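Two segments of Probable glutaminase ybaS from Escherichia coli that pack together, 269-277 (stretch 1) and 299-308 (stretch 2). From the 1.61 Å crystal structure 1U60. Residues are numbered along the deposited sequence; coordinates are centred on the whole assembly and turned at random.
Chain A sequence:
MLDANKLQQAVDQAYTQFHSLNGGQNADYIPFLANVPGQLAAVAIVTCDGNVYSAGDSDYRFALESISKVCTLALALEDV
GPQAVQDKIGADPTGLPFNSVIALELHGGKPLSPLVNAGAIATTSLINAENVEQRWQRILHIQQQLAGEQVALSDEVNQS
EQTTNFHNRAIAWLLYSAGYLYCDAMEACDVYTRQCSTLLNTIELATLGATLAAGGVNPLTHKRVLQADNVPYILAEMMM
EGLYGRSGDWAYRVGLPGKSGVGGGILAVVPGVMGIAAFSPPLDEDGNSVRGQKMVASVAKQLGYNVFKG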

# COMPACT_ATOMS: atom_id res chain seq x y z
N VAL A 269 3.05 -3.02 12.60
CA VAL A 269 2.50 -2.01 13.50
C VAL A 269 0.98 -2.04 13.46
O VAL A 269 0.40 -1.98 12.39
CB VAL A 269 3.00 -0.60 13.08
CG1 VAL A 269 2.41 0.45 14.02
CG2 VAL A 269 4.51 -0.61 13.08
N VAL A 270 0.35 -2.08 14.63
CA VAL A 270 -1.08 -1.88 14.79
C VAL A 270 -1.28 -0.44 15.29
O VAL A 270 -1.02 -0.15 16.47
CB VAL A 270 -1.74 -2.92 15.76
CG1 VAL A 270 -3.26 -2.77 15.75
CG2 VAL A 270 -1.38 -4.34 15.35
N PRO A 271 -1.64 0.49 14.40
CA PRO A 271 -1.70 1.91 14.77
C PRO A 271 -2.61 2.10 16.00
O PRO A 271 -3.75 1.59 16.06
CB PRO A 271 -2.29 2.58 13.50
CG PRO A 271 -1.99 1.68 12.41
CD PRO A 271 -2.06 0.28 13.01
N GLY A 272 -2.08 2.81 16.98
CA GLY A 272 -2.78 3.04 18.24
C GLY A 272 -2.74 1.94 19.28
O GLY A 272 -3.24 2.13 20.39
N VAL A 273 -2.14 0.79 18.96
CA VAL A 273 -2.35 -0.39 19.79
C VAL A 273 -1.06 -1.09 20.21
O VAL A 273 -0.79 -1.25 21.40
CB VAL A 273 -3.31 -1.38 19.12
CG1 VAL A 273 -3.55 -2.63 20.04
CG2 VAL A 273 -4.64 -0.69 18.79
N MET A 274 -0.26 -1.53 19.25
CA MET A 274 0.91 -2.36 19.57
C MET A 274 1.88 -2.52 18.41
O MET A 274 1.55 -2.28 17.25
CB MET A 274 0.46 -3.76 20.02
CG MET A 274 -0.23 -4.57 18.92
SD MET A 274 -0.56 -6.26 19.38
CE MET A 274 -1.59 -6.00 20.82
N GLY A 275 3.12 -2.84 18.76
CA GLY A 275 4.06 -3.42 17.82
C GLY A 275 4.08 -4.93 17.95
O GLY A 275 4.00 -5.45 19.06
N ILE A 276 4.20 -5.62 16.81
CA ILE A 276 4.32 -7.06 16.78
C ILE A 276 5.56 -7.37 15.98
O ILE A 276 5.77 -6.87 14.87
CB ILE A 276 3.10 -7.76 16.11
CG1 ILE A 276 1.80 -7.25 16.67
CG2 ILE A 276 3.22 -9.34 16.15
CD1 ILE A 276 0.52 -7.66 15.82
N ALA A 277 6.39 -8.22 16.51
CA ALA A 277 7.60 -8.58 15.77
C ALA A 277 7.88 -10.06 15.91
O ALA A 277 7.48 -10.72 16.88
CB ALA A 277 8.77 -7.80 16.23
N VAL A 299 -0.31 -13.72 15.13
CA VAL A 299 -0.70 -12.88 16.23
C VAL A 299 -1.78 -11.90 15.76
O VAL A 299 -2.82 -11.72 16.43
CB VAL A 299 0.53 -12.14 16.81
CG1 VAL A 299 0.11 -11.08 17.90
CG2 VAL A 299 1.53 -13.12 17.43
N ALA A 300 -1.54 -11.27 14.61
CA ALA A 300 -2.43 -10.25 14.12
C ALA A 300 -3.80 -10.89 13.82
O ALA A 300 -4.85 -10.30 14.12
CB ALA A 300 -1.87 -9.56 12.88
N LYS A 301 -3.79 -12.09 13.27
CA LYS A 301 -5.05 -12.76 12.91
C LYS A 301 -5.82 -13.18 14.16
O LYS A 301 -7.04 -13.04 14.26
CB LYS A 301 -4.77 -14.00 12.08
CG LYS A 301 -6.02 -14.72 11.61
CD LYS A 301 -5.74 -15.63 10.42
CE LYS A 301 -7.03 -16.29 9.91
NZ LYS A 301 -6.94 -17.77 10.02
N GLN A 302 -5.10 -13.71 15.13
CA GLN A 302 -5.71 -14.15 16.39
C GLN A 302 -6.32 -12.97 17.14
O GLN A 302 -7.36 -13.14 17.77
CB GLN A 302 -4.70 -14.83 17.30
CG GLN A 302 -4.22 -16.22 16.92
CD GLN A 302 -3.15 -16.72 17.90
OE1 GLN A 302 -3.49 -17.05 19.05
NE2 GLN A 302 -1.87 -16.68 17.48
N LEU A 303 -5.70 -11.79 17.08
CA LEU A 303 -6.17 -10.64 17.84
C LEU A 303 -7.11 -9.74 17.03
O LEU A 303 -7.65 -8.77 17.58
CB LEU A 303 -4.97 -9.83 18.39
CG LEU A 303 -4.06 -10.55 19.37
CD1 LEU A 303 -2.90 -9.64 19.83
CD2 LEU A 303 -4.84 -11.11 20.57
N GLY A 304 -7.32 -10.08 15.75
CA GLY A 304 -8.27 -9.39 14.87
C GLY A 304 -7.81 -8.01 14.37
O GLY A 304 -8.64 -7.14 14.15
N TYR A 305 -6.49 -7.80 14.22
CA TYR A 305 -5.97 -6.50 13.74
C TYR A 305 -5.61 -6.46 12.26
O TYR A 305 -4.84 -7.31 11.78
CB TYR A 305 -4.73 -6.08 14.53
CG TYR A 305 -5.01 -5.90 16.00
CD1 TYR A 305 -6.01 -5.00 16.43
CD2 TYR A 305 -4.23 -6.55 16.96
CE1 TYR A 305 -6.25 -4.80 17.78
CE2 TYR A 305 -4.50 -6.37 18.30
CZ TYR A 305 -5.49 -5.49 18.70
OH TYR A 305 -5.75 -5.28 20.05
N ASN A 306 -6.17 -5.48 11.56
CA ASN A 306 -6.03 -5.30 10.11
C ASN A 306 -6.58 -3.91 9.83
O ASN A 306 -7.75 -3.64 10.17
CB ASN A 306 -6.84 -6.35 9.36
CG ASN A 306 -6.68 -6.26 7.84
OD1 ASN A 306 -6.69 -5.18 7.28
ND2 ASN A 306 -6.62 -7.42 7.17
N VAL A 307 -5.78 -3.02 9.27
CA VAL A 307 -6.23 -1.64 9.08
C VAL A 307 -7.34 -1.50 8.00
O VAL A 307 -7.97 -0.44 7.90
CB VAL A 307 -5.09 -0.66 8.75
CG1 VAL A 307 -3.94 -0.74 9.77
CG2 VAL A 307 -4.57 -0.82 7.34
N PHE A 308 -7.58 -2.56 7.22
CA PHE A 308 -8.68 -2.58 6.22
C PHE A 308 -9.99 -3.15 6.74
O PHE A 308 -10.95 -3.36 5.98
CB PHE A 308 -8.20 -3.34 4.97
CG PHE A 308 -6.89 -2.78 4.40
CD1 PHE A 308 -6.82 -1.44 4.01
CD2 PHE A 308 -5.77 -3.55 4.28
CE1 PHE A 308 -5.65 -0.90 3.51
CE2 PHE A 308 -4.55 -3.00 3.81
CZ PHE A 308 -4.50 -1.66 3.43

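The two segments meet through an apolar side-chain contact with no hydrogen bond across it, centred on the ring of Tyr305 and burying 371 Å² in total. Tyr305 contributes the largest share, 87 Å², because three residues of the 269-277 hairpin gather around its ring. Val270 lies over one face: its CG1 is 3.9 Å from the ring centroid and 26° off the normal, a CH-pi arrangement, and the same CG1 comes within 3.6 Å of Tyr305 CG. Val273 and Met274 approach obliquely, with Val273 CG1 3.4 Å from Tyr305 OH and Met274 CE 3.9 Å from Tyr305 CE2. The Met274 CE methyl also reaches Leu303 CD1, at 4.0 Å, and so bridges Leu303 and Tyr305.

The hairpin is held by its own backbone: Val270 N donates to Met274 O (2.9 Å), and Met274 N to Val270 O (3.2 Å). On the other side, Gly304, with positive phi, is the first residue to leave helical phi/psi, in a Schellman motif, in which Tyr305 N bonds back to Ala300 O at 3.0 Å.

Away from the ring, Ile276 packs on the helix, its CG2 3.9 Å from Val299 CB and its CD1 4.2 Å from Ala300 CB. Past Tyr305, Val307 CG1 meets Pro271 CD, in the loop between the strands, at 3.9 Å.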